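Local coordinates for acyl-coenzyme A oxidase (Caenorhabditis elegans, PDB 5K3J), which catalyses the FAD-dependent, oxygen-consuming desaturation of CoA-linked ascaroside side chains, the first step of peroxisomal beta-oxidation in pheromone biosynthesis, at residues Gln86-Asp91 and Leu97-Glu102; Asn481-Met486 and Tyr565-Val570; Leu503-Ser508 and Trp516-Val521. All coordinates share one frame; numbering follows the deposited sequence.

How the contacts relate
From the N terminus, contact 1 comes first: it closes the short connection between helices 84-87 and 93-103 in the N-terminal acyl-CoA oxidase region. Nearly four hundred residues later, contact 2 brings the start of helix 481-507 against the end of helix 549-569, closing a long and almost wholly helical excursion of 78 residues. Contact 3 falls within that excursion, where the chain, after helix 481-507, folds back so that helix 512-518 and the start of helix 520-543 lie against its end. Contacts 2 and 3 thus share one helix, with centres about 29 Å apart; contact 1 lies across the chain's centre from both.

Contact 1: Gln86-Asp91 and Leu97-Glu102; sequences QLIDRD and LHLHRE
Leu87 and Ile88 meet Leu99 across two consecutive helices joined by a short loop, in the helical N-terminal region of the acyl-CoA oxidase fold. Leu87 is the last residue of helix 84-87, and its CD1 methyl lies 4.2 Å from CD1 of Leu99, so that its isobutyl group stays in the apolar interior. Ile88 is where the backbone leaves the helical conformation and becomes extended. Its chi1 of 66° sets CG1 between the backbone N and the carbonyl carbon, and from there CD1 reaches CD2 of Leu99 at 4.2 Å, the two side chains running obliquely past each other. Leu99, on helix 93-103, thus divides its fork: one methyl serves Leu87, the other Ile88. With CG anti to its own N (chi1 -177°), it projects from the helix and also touches Ile45 and Val49 of helix 36-49 and Leu80 of helix 66-82. Branched aliphatic side chains suit this buried place, where the touching groups are all apolar and the contact is made through methyls alone. After Ile88 the chain turns outward, and the amide of Asp89 bonds to the carboxylate of Glu95, tying the loop to the second helix. On another side of that helix, Arg101 touches Glu299, a residue important for ascaroside-CoA binding, and Leu97 CB lies over the centre of one face of the Arg101 guanidinium, 4.3 Å above the plane.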
loop_
_atom_site.group_PDB
_atom_site.type_symbol
_atom_site.label_atom_id
_atom_site.label_comp_id
_atom_site.label_asym_id
_atom_site.label_seq_id
_atom_site.Cartn_x
_atom_site.Cartn_y
_atom_site.Cartn_z
ATOM N N GLN A 86 25.552 -21.739 -18.870
ATOM C CA GLN A 86 26.791 -20.980 -18.930
ATOM C C GLN A 86 27.002 -20.225 -17.625
ATOM O O GLN A 86 28.087 -20.241 -17.039
ATOM C CB GLN A 86 26.771 -19.979 -20.084
ATOM C CG GLN A 86 26.536 -20.553 -21.458
ATOM C CD GLN A 86 26.752 -19.505 -22.533
ATOM O OE1 GLN A 86 27.466 -18.521 -22.324
ATOM N NE2 GLN A 86 26.130 -19.707 -23.685
ATOM N N LEU A 87 25.936 -19.573 -17.176
ATOM C CA LEU A 87 26.017 -18.564 -16.129
ATOM C C LEU A 87 25.991 -19.120 -14.711
ATOM O O LEU A 87 26.635 -18.567 -13.819
ATOM C CB LEU A 87 24.876 -17.559 -16.305
ATOM C CG LEU A 87 24.895 -16.765 -17.616
ATOM C CD1 LEU A 87 23.543 -16.116 -17.905
ATOM C CD2 LEU A 87 25.999 -15.719 -17.590
ATOM N N ILE A 88 25.236 -20.193 -14.483
ATOM C CA ILE A 88 25.129 -20.752 -13.132
ATOM C C ILE A 88 25.092 -22.277 -13.042
ATOM O O ILE A 88 25.058 -22.984 -14.051
ATOM C CB ILE A 88 23.852 -20.269 -12.405
ATOM C CG1 ILE A 88 22.600 -20.813 -13.106
ATOM C CG2 ILE A 88 23.814 -18.752 -12.268
ATOM C CD1 ILE A 88 21.334 -20.657 -12.291
ATOM N N ASP A 89 25.086 -22.760 -11.802
ATOM C CA ASP A 89 24.788 -24.150 -11.483
ATOM C C ASP A 89 23.271 -24.302 -11.431
ATOM O O ASP A 89 22.629 -23.832 -10.490
ATOM C CB ASP A 89 25.439 -24.542 -10.153
ATOM C CG ASP A 89 25.117 -25.963 -9.726
ATOM O OD1 ASP A 89 24.692 -26.773 -10.577
ATOM O OD2 ASP A 89 25.306 -26.269 -8.528
ATOM N N ARG A 90 22.708 -24.944 -12.453
ATOM C CA ARG A 90 21.262 -24.993 -12.659
ATOM C C ARG A 90 20.468 -25.400 -11.421
ATOM O O ARG A 90 19.409 -24.838 -11.141
ATOM C CB ARG A 90 20.930 -25.952 -13.804
ATOM C CG ARG A 90 19.438 -26.087 -14.064
ATOM C CD ARG A 90 19.088 -27.450 -14.636
ATOM N NE ARG A 90 19.473 -27.584 -16.036
ATOM C CZ ARG A 90 19.297 -28.692 -16.749
ATOM N NH1 ARG A 90 18.746 -29.762 -16.186
ATOM N NH2 ARG A 90 19.673 -28.733 -18.019
ATOM N N ASP A 91 20.985 -26.371 -10.679
ATOM C CA ASP A 91 20.276 -26.899 -9.521
ATOM C C ASP A 91 20.761 -26.261 -8.224
ATOM O O ASP A 91 20.566 -26.807 -7.137
ATOM C CB ASP A 91 20.417 -28.420 -9.466
ATOM C CG ASP A 91 19.758 -29.097 -10.649
ATOM O OD1 ASP A 91 18.933 -28.436 -11.318
ATOM O OD2 ASP A 91 20.058 -30.281 -10.910
ATOM N N LEU A 97 17.961 -18.001 -8.170
ATOM C CA LEU A 97 17.161 -16.898 -7.660
ATOM C C LEU A 97 17.814 -15.551 -7.941
ATOM O O LEU A 97 17.127 -14.593 -8.284
ATOM C CB LEU A 97 16.916 -17.056 -6.161
ATOM C CG LEU A 97 15.867 -18.094 -5.757
ATOM C CD1 LEU A 97 15.509 -17.955 -4.280
ATOM C CD2 LEU A 97 14.619 -18.008 -6.638
ATOM N N HIS A 98 19.133 -15.474 -7.795
ATOM C CA HIS A 98 19.840 -14.234 -8.095
ATOM C C HIS A 98 19.734 -13.910 -9.578
ATOM O O HIS A 98 19.476 -12.769 -9.958
ATOM C CB HIS A 98 21.312 -14.314 -7.695
ATOM C CG HIS A 98 22.125 -13.156 -8.183
ATOM N ND1 HIS A 98 22.163 -11.942 -7.529
ATOM C CD2 HIS A 98 22.911 -13.017 -9.277
ATOM C CE1 HIS A 98 22.948 -11.112 -8.191
ATOM N NE2 HIS A 98 23.416 -11.738 -9.256
ATOM N N LEU A 99 19.931 -14.927 -10.411
ATOM C CA LEU A 99 19.908 -14.744 -11.855
ATOM C C LEU A 99 18.541 -14.273 -12.353
ATOM O O LEU A 99 18.455 -13.398 -13.213
ATOM C CB LEU A 99 20.305 -16.042 -12.558
ATOM C CG LEU A 99 20.378 -15.954 -14.078
ATOM C CD1 LEU A 99 21.412 -14.928 -14.478
ATOM C CD2 LEU A 99 20.700 -17.307 -14.689
ATOM N N HIS A 100 17.474 -14.844 -11.802
ATOM C CA HIS A 100 16.128 -14.513 -12.250
ATOM C C HIS A 100 15.632 -13.206 -11.635
ATOM O O HIS A 100 14.983 -12.410 -12.313
ATOM C CB HIS A 100 15.167 -15.658 -11.929
ATOM C CG HIS A 100 15.346 -16.855 -12.809
ATOM N ND1 HIS A 100 16.309 -17.815 -12.577
ATOM C CD2 HIS A 100 14.698 -17.241 -13.933
ATOM C CE1 HIS A 100 16.241 -18.742 -13.516
ATOM N NE2 HIS A 100 15.269 -18.417 -14.351
ATOM N N ARG A 101 15.942 -12.978 -10.360
ATOM C CA ARG A 101 15.559 -11.727 -9.709
ATOM C C ARG A 101 16.212 -10.538 -10.402
ATOM O O ARG A 101 15.659 -9.441 -10.416
ATOM C CB ARG A 101 15.939 -11.722 -8.226
ATOM C CG ARG A 101 14.999 -12.490 -7.304
ATOM C CD ARG A 101 15.518 -12.444 -5.871
ATOM N NE ARG A 101 14.719 -13.235 -4.941
ATOM C CZ ARG A 101 15.212 -13.794 -3.842
ATOM N NH1 ARG A 101 16.501 -13.655 -3.557
ATOM N NH2 ARG A 101 14.430 -14.500 -3.034
ATOM N N GLU A 102 17.393 -10.760 -10.971
ATOM C CA GLU A 102 18.101 -9.694 -11.663
ATOM C C GLU A 102 17.691 -9.582 -13.121
ATOM O O GLU A 102 17.219 -8.533 -13.551
ATOM C CB GLU A 102 19.614 -9.892 -11.577
ATOM C CG GLU A 102 20.383 -8.894 -12.434
ATOM C CD GLU A 102 21.873 -8.899 -12.149
ATOM O OE1 GLU A 102 22.657 -9.252 -13.056
ATOM O OE2 GLU A 102 22.265 -8.540 -11.017
#

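Contact 2: Asn481-Met486 and Tyr565-Val570; sequences NGYVKM and YELLDV. With ATP (adenosine-5'-triphosphate), chain H.
Leu567 points its forked end between Tyr483 and Met486, crossing each of these side chains at about a right angle. Its two methyls have separate tasks. CD2 comes to the rim of the Tyr483 ring, near the ring plane, 3.6 Å from CE2, so the phenol meets the leucine with an edge and not a face. CD1 packs against the Met486 methylene CG, also at 3.6 Å. Chi1 of -171° carries the leucine CG anti to its backbone N and lays the fork across the neighbouring helix. Met486 likewise starts anti to its N but then bends at both chi2 and chi3, which folds the thioether back, and CG is the atom that meets Leu567. In the helical C-terminal region of the oxidase, Leu567 sits as a single knob in a hole formed by Tyr483, Met486, Phe487 and Met490, positions i, i+3, i+4 and i+7 of helix 481-507. Leucine suits the place because its two methyls let one side chain meet both the phenol edge and the methionine methylene. Tyr565 and Asp569 of the same helix line the ATP pocket: the tyrosine hydroxyl lies toward the ribose, whose C5' is at the ring edge. The ATP is hydrogen-bonded by His340 and Gln402 and, from the second subunit, by Arg525, Arg528 and Tyr573. Asp569 OD2 is held by a salt bridge to Arg532, which also pairs with Glu566 OE1, while OE2 of that glutamate pairs with Arg348 and lies in plane at the edge of the Tyr565 ring.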
loop_
_atom_site.group_PDB
_atom_site.type_symbol
_atom_site.label_atom_id
_atom_site.label_comp_id
_atom_site.label_asym_id
_atom_site.label_seq_id
_atom_site.Cartn_x
_atom_site.Cartn_y
_atom_site.Cartn_z
ATOM N N ASN A 481 20.467 -8.422 26.072
ATOM C CA ASN A 481 19.843 -9.665 26.526
ATOM C C ASN A 481 18.620 -9.405 27.397
ATOM O O ASN A 481 17.715 -10.234 27.477
ATOM C CB ASN A 481 20.849 -10.533 27.287
ATOM C CG ASN A 481 22.097 -10.827 26.478
ATOM O OD1 ASN A 481 22.673 -9.931 25.859
ATOM N ND2 ASN A 481 22.521 -12.087 26.476
ATOM N N GLY A 482 18.603 -8.242 28.040
ATOM C CA GLY A 482 17.468 -7.817 28.834
ATOM C C GLY A 482 16.284 -7.411 27.975
ATOM O O GLY A 482 15.135 -7.499 28.411
ATOM N N TYR A 483 16.558 -6.958 26.755
ATOM C CA TYR A 483 15.491 -6.645 25.808
ATOM C C TYR A 483 14.770 -7.916 25.377
ATOM O O TYR A 483 13.541 -7.963 25.336
ATOM C CB TYR A 483 16.038 -5.931 24.574
ATOM C CG TYR A 483 16.310 -4.454 24.740
ATOM C CD1 TYR A 483 17.599 -3.989 24.965
ATOM C CD2 TYR A 483 15.284 -3.523 24.649
ATOM C CE1 TYR A 483 17.857 -2.638 25.109
ATOM C CE2 TYR A 483 15.531 -2.170 24.792
ATOM C CZ TYR A 483 16.819 -1.734 25.021
ATOM O OH TYR A 483 17.076 -0.389 25.165
ATOM N N VAL A 484 15.552 -8.936 25.035
ATOM C CA VAL A 484 15.020 -10.241 24.664
ATOM C C VAL A 484 14.186 -10.788 25.813
ATOM O O VAL A 484 13.113 -11.352 25.606
ATOM C CB VAL A 484 16.149 -11.229 24.309
ATOM C CG1 VAL A 484 15.618 -12.650 24.207
ATOM C CG2 VAL A 484 16.826 -10.810 23.015
ATOM N N LYS A 485 14.689 -10.593 27.027
ATOM C CA LYS A 485 13.965 -10.952 28.240
ATOM C C LYS A 485 12.651 -10.179 28.345
ATOM O O LYS A 485 11.649 -10.703 28.831
ATOM C CB LYS A 485 14.830 -10.689 29.477
ATOM C CG LYS A 485 15.224 -11.936 30.255
ATOM C CD LYS A 485 16.237 -12.776 29.496
ATOM C CE LYS A 485 15.747 -14.203 29.333
ATOM N NZ LYS A 485 16.851 -15.166 29.063
ATOM N N MET A 486 12.665 -8.928 27.895
ATOM C CA MET A 486 11.457 -8.112 27.887
ATOM C C MET A 486 10.490 -8.603 26.815
ATOM O O MET A 486 9.273 -8.556 26.997
ATOM C CB MET A 486 11.797 -6.638 27.658
ATOM C CG MET A 486 10.584 -5.722 27.569
ATOM S SD MET A 486 9.583 -5.721 29.068
ATOM C CE MET A 486 10.775 -5.134 30.267
ATOM N N TYR A 565 13.394 0.406 18.559
ATOM C CA TYR A 565 12.260 0.828 17.749
ATOM C C TYR A 565 11.097 -0.145 17.908
ATOM O O TYR A 565 9.945 0.269 18.030
ATOM C CB TYR A 565 12.659 0.942 16.275
ATOM C CG TYR A 565 11.513 1.312 15.358
ATOM C CD1 TYR A 565 11.172 2.641 15.139
ATOM C CD2 TYR A 565 10.770 0.331 14.712
ATOM C CE1 TYR A 565 10.123 2.979 14.304
ATOM C CE2 TYR A 565 9.721 0.661 13.880
ATOM C CZ TYR A 565 9.403 1.986 13.678
ATOM O OH TYR A 565 8.360 2.324 12.847
ATOM N N GLU A 566 11.403 -1.440 17.904
ATOM C CA GLU A 566 10.367 -2.460 18.014
ATOM C C GLU A 566 9.701 -2.416 19.388
ATOM O O GLU A 566 8.483 -2.547 19.496
ATOM C CB GLU A 566 10.940 -3.857 17.751
ATOM C CG GLU A 566 11.664 -4.021 16.412
ATOM C CD GLU A 566 10.785 -3.738 15.203
ATOM O OE1 GLU A 566 9.550 -3.891 15.302
ATOM O OE2 GLU A 566 11.338 -3.364 14.146
ATOM N N LEU A 567 10.505 -2.220 20.430
ATOM C CA LEU A 567 10.007 -2.190 21.805
ATOM C C LEU A 567 9.025 -1.045 22.035
ATOM O O LEU A 567 8.078 -1.164 22.815
ATOM C CB LEU A 567 11.172 -2.072 22.789
ATOM C CG LEU A 567 10.812 -2.246 24.265
ATOM C CD1 LEU A 567 10.453 -3.697 24.550
ATOM C CD2 LEU A 567 11.939 -1.774 25.173
ATOM N N LEU A 568 9.265 0.065 21.349
ATOM C CA LEU A 568 8.424 1.246 21.472
ATOM C C LEU A 568 7.116 1.060 20.710
ATOM O O LEU A 568 6.066 1.558 21.122
ATOM C CB LEU A 568 9.172 2.479 20.962
ATOM C CG LEU A 568 8.481 3.839 21.057
ATOM C CD1 LEU A 568 7.846 4.022 22.424
ATOM C CD2 LEU A 568 9.483 4.947 20.777
ATOM N N ASP A 569 7.188 0.326 19.604
ATOM C CA ASP A 569 6.015 0.050 18.784
ATOM C C ASP A 569 5.032 -0.847 19.531
ATOM O O ASP A 569 3.849 -0.901 19.197
ATOM C CB ASP A 569 6.429 -0.602 17.461
ATOM C CG ASP A 569 5.283 -0.695 16.471
ATOM O OD1 ASP A 569 4.551 0.306 16.317
ATOM O OD2 ASP A 569 5.113 -1.767 15.851
ATOM N N VAL A 570 5.532 -1.546 20.547
ATOM C CA VAL A 570 4.722 -2.476 21.326
ATOM C C VAL A 570 4.719 -2.119 22.811
ATOM O O VAL A 570 4.473 -2.978 23.660
ATOM C CB VAL A 570 5.225 -3.926 21.171
ATOM C CG1 VAL A 570 5.121 -4.372 19.722
ATOM C CG2 VAL A 570 6.659 -4.048 21.670
HETATM P PG ATP H . 2.526 6.719 17.126
HETATM O O1G ATP H . 2.207 5.881 18.339
HETATM O O2G ATP H . 3.520 7.827 17.388
HETATM O O3G ATP H . 1.330 7.132 16.300
HETATM P PB ATP H . 4.661 4.966 16.708
HETATM O O1B ATP H . 4.565 3.518 16.287
HETATM O O2B ATP H . 4.843 5.308 18.167
HETATM O O3B ATP H . 3.357 5.735 16.164
HETATM P PA ATP H . 5.734 6.616 14.633
HETATM O O1A ATP H . 4.551 7.537 14.783
HETATM O O2A ATP H . 7.085 7.225 14.352
HETATM O O3A ATP H . 5.890 5.609 15.884
HETATM O "O5'" ATP H . 5.408 5.594 13.434
HETATM C "C5'" ATP H . 6.467 4.869 12.816
HETATM C "C4'" ATP H . 6.329 4.979 11.308
HETATM O "O4'" ATP H . 5.026 5.460 10.965
HETATM C "C3'" ATP H . 7.336 5.975 10.760
HETATM O "O3'" ATP H . 8.078 5.372 9.697
HETATM C "C2'" ATP H . 6.514 7.109 10.192
HETATM O "O2'" ATP H . 7.068 7.549 8.952
HETATM C "C1'" ATP H . 5.145 6.487 9.978
HETATM N N9 ATP H . 4.045 7.486 10.060
HETATM C C8 ATP H . 3.349 7.846 11.159
HETATM N N7 ATP H . 2.411 8.781 10.856
HETATM C C5 ATP H . 2.495 9.030 9.537
HETATM C C6 ATP H . 1.795 9.910 8.569
HETATM N N6 ATP H . 0.791 10.732 8.958
HETATM N N1 ATP H . 2.191 9.864 7.279
HETATM C C2 ATP H . 3.186 9.053 6.876
HETATM N N3 ATP H . 3.863 8.230 7.698
HETATM C C4 ATP H . 3.570 8.172 9.019
#

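Contact 3: Leu503-Ser508 and Trp516-Val521; sequences LKLMES and WNKSAV
Lys518 and Ser519 receive Leu505 where the chain, having left helix 481-507, folds back in the helical C-terminal region and sets the joint between helices 512-518 and 520-543 against that helix's end. Trp516, at the start of the segment, directs its indole elsewhere, into an edge-to-face pair with Phe502 of helix 481-507. Lys518 then offers its hydrocarbon: CB lies 4.2 Å from Leu505 CD1, and the two side chains cross at about a right angle. Beyond CG the lysine runs extended, so its ammonium is carried away from the leucine. Lysine suits this partly exposed edge, since its first methylene can pack while its charge lies further out. Ser519 sits just before helix 520-543, in the N-cap position, yet its side chain makes no capping bond. Instead chi1 of 61° turns OG back to the preceding helix, where Ala515 O is its partner, with Trp516 O also within reach. That leaves CB as the atom facing Leu505 CD1, at 4.4 Å. A small residue whose hydroxyl can be satisfied by the preceding helical turn suits this buried position. The side chain of Asn517, the carbonyl of Lys518 and the amide of Val521 bond to Asp334 and Gln336 of the second subunit. Across these two segments, then, one leucine methyl gives non-directional apolar contact, whereas the directional bonds named here run from the Ser519 hydroxyl to the preceding helix and from Asn517, Lys518 and Val521 to the second subunit.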
loop_
_atom_site.group_PDB
_atom_site.type_symbol
_atom_site.label_atom_id
_atom_site.label_comp_id
_atom_site.label_asym_id
_atom_site.label_seq_id
_atom_site.Cartn_x
_atom_site.Cartn_y
_atom_site.Cartn_z
ATOM N N LEU A 503 -10.288 -19.915 27.031
ATOM C CA LEU A 503 -10.669 -20.964 27.977
ATOM C C LEU A 503 -11.915 -20.594 28.784
ATOM O O LEU A 503 -12.828 -21.406 28.933
ATOM C CB LEU A 503 -9.512 -21.276 28.930
ATOM C CG LEU A 503 -8.319 -22.023 28.327
ATOM C CD1 LEU A 503 -7.268 -22.331 29.388
ATOM C CD2 LEU A 503 -8.776 -23.295 27.622
ATOM N N LYS A 504 -11.940 -19.369 29.302
ATOM C CA LYS A 504 -13.066 -18.884 30.100
ATOM C C LYS A 504 -14.381 -18.935 29.330
ATOM O O LYS A 504 -15.440 -19.195 29.902
ATOM C CB LYS A 504 -12.806 -17.451 30.577
ATOM C CG LYS A 504 -12.466 -17.327 32.053
ATOM C CD LYS A 504 -12.334 -15.866 32.455
ATOM C CE LYS A 504 -12.417 -15.694 33.964
ATOM N NZ LYS A 504 -11.419 -16.529 34.688
ATOM N N LEU A 505 -14.302 -18.685 28.027
ATOM C CA LEU A 505 -15.477 -18.703 27.168
ATOM C C LEU A 505 -15.999 -20.123 26.963
ATOM O O LEU A 505 -17.138 -20.315 26.548
ATOM C CB LEU A 505 -15.162 -18.051 25.818
ATOM C CG LEU A 505 -14.994 -16.528 25.838
ATOM C CD1 LEU A 505 -14.101 -16.065 24.699
ATOM C CD2 LEU A 505 -16.352 -15.834 25.768
ATOM N N MET A 506 -15.170 -21.119 27.258
ATOM C CA MET A 506 -15.611 -22.509 27.171
ATOM C C MET A 506 -16.128 -22.981 28.525
ATOM O O MET A 506 -16.977 -23.869 28.604
ATOM C CB MET A 506 -14.480 -23.412 26.681
ATOM C CG MET A 506 -13.923 -23.007 25.325
ATOM S SD MET A 506 -12.820 -24.248 24.626
ATOM C CE MET A 506 -13.972 -25.577 24.299
ATOM N N GLU A 507 -15.615 -22.373 29.590
ATOM C CA GLU A 507 -16.166 -22.579 30.920
ATOM C C GLU A 507 -17.461 -21.776 31.034
ATOM O O GLU A 507 -18.245 -21.954 31.966
ATOM C CB GLU A 507 -15.151 -22.178 31.991
ATOM C CG GLU A 507 -13.936 -23.099 32.031
ATOM C CD GLU A 507 -12.694 -22.423 32.582
ATOM O OE1 GLU A 507 -12.836 -21.461 33.364
ATOM O OE2 GLU A 507 -11.575 -22.847 32.221
ATOM N N SER A 508 -17.675 -20.893 30.062
ATOM C CA SER A 508 -18.963 -20.238 29.882
ATOM C C SER A 508 -19.896 -21.181 29.131
ATOM O O SER A 508 -21.108 -20.986 29.100
ATOM C CB SER A 508 -18.814 -18.917 29.120
ATOM O OG SER A 508 -18.079 -17.965 29.869
ATOM N N TRP A 516 -13.435 -19.723 20.191
ATOM C CA TRP A 516 -12.238 -19.374 19.435
ATOM C C TRP A 516 -12.434 -18.064 18.680
ATOM O O TRP A 516 -11.549 -17.206 18.656
ATOM C CB TRP A 516 -11.873 -20.489 18.450
ATOM C CG TRP A 516 -10.662 -20.169 17.643
ATOM C CD1 TRP A 516 -10.629 -19.702 16.362
ATOM C CD2 TRP A 516 -9.301 -20.273 18.068
ATOM N NE1 TRP A 516 -9.330 -19.514 15.960
ATOM C CE2 TRP A 516 -8.496 -19.857 16.989
ATOM C CE3 TRP A 516 -8.685 -20.681 19.254
ATOM C CZ2 TRP A 516 -7.109 -19.838 17.060
ATOM C CZ3 TRP A 516 -7.308 -20.663 19.321
ATOM C CH2 TRP A 516 -6.535 -20.240 18.233
ATOM N N ASN A 517 -13.604 -17.923 18.067
ATOM C CA ASN A 517 -13.923 -16.769 17.237
ATOM C C ASN A 517 -13.935 -15.466 18.034
ATOM O O ASN A 517 -13.403 -14.451 17.586
ATOM C CB ASN A 517 -15.277 -16.982 16.557
ATOM C CG ASN A 517 -15.596 -15.915 15.526
ATOM O OD1 ASN A 517 -14.771 -15.054 15.224
ATOM N ND2 ASN A 517 -16.800 -15.977 14.970
ATOM N N LYS A 518 -14.533 -15.505 19.220
ATOM C CA LYS A 518 -14.675 -14.310 20.047
ATOM C C LYS A 518 -13.353 -13.843 20.647
ATOM O O LYS A 518 -13.233 -12.698 21.079
ATOM C CB LYS A 518 -15.691 -14.564 21.158
ATOM C CG LYS A 518 -17.126 -14.568 20.675
ATOM C CD LYS A 518 -18.091 -14.674 21.838
ATOM C CE LYS A 518 -19.497 -14.281 21.422
ATOM N NZ LYS A 518 -20.445 -14.302 22.571
ATOM N N SER A 519 -12.362 -14.725 20.671
ATOM C CA SER A 519 -11.053 -14.370 21.207
ATOM C C SER A 519 -10.023 -14.205 20.097
ATOM O O SER A 519 -8.833 -14.062 20.366
ATOM C CB SER A 519 -10.579 -15.431 22.200
ATOM O OG SER A 519 -10.452 -16.688 21.565
ATOM N N ALA A 520 -10.494 -14.212 18.852
ATOM C CA ALA A 520 -9.620 -14.310 17.682
ATOM C C ALA A 520 -8.620 -13.160 17.555
ATOM O O ALA A 520 -7.514 -13.355 17.053
ATOM C CB ALA A 520 -10.459 -14.410 16.413
ATOM N N VAL A 521 -9.001 -11.968 18.004
ATOM C CA VAL A 521 -8.117 -10.810 17.889
ATOM C C VAL A 521 -6.977 -10.872 18.903
ATOM O O VAL A 521 -5.822 -10.628 18.555
ATOM C CB VAL A 521 -8.882 -9.486 18.067
ATOM C CG1 VAL A 521 -7.928 -8.308 17.946
ATOM C CG2 VAL A 521 -9.982 -9.371 17.030
#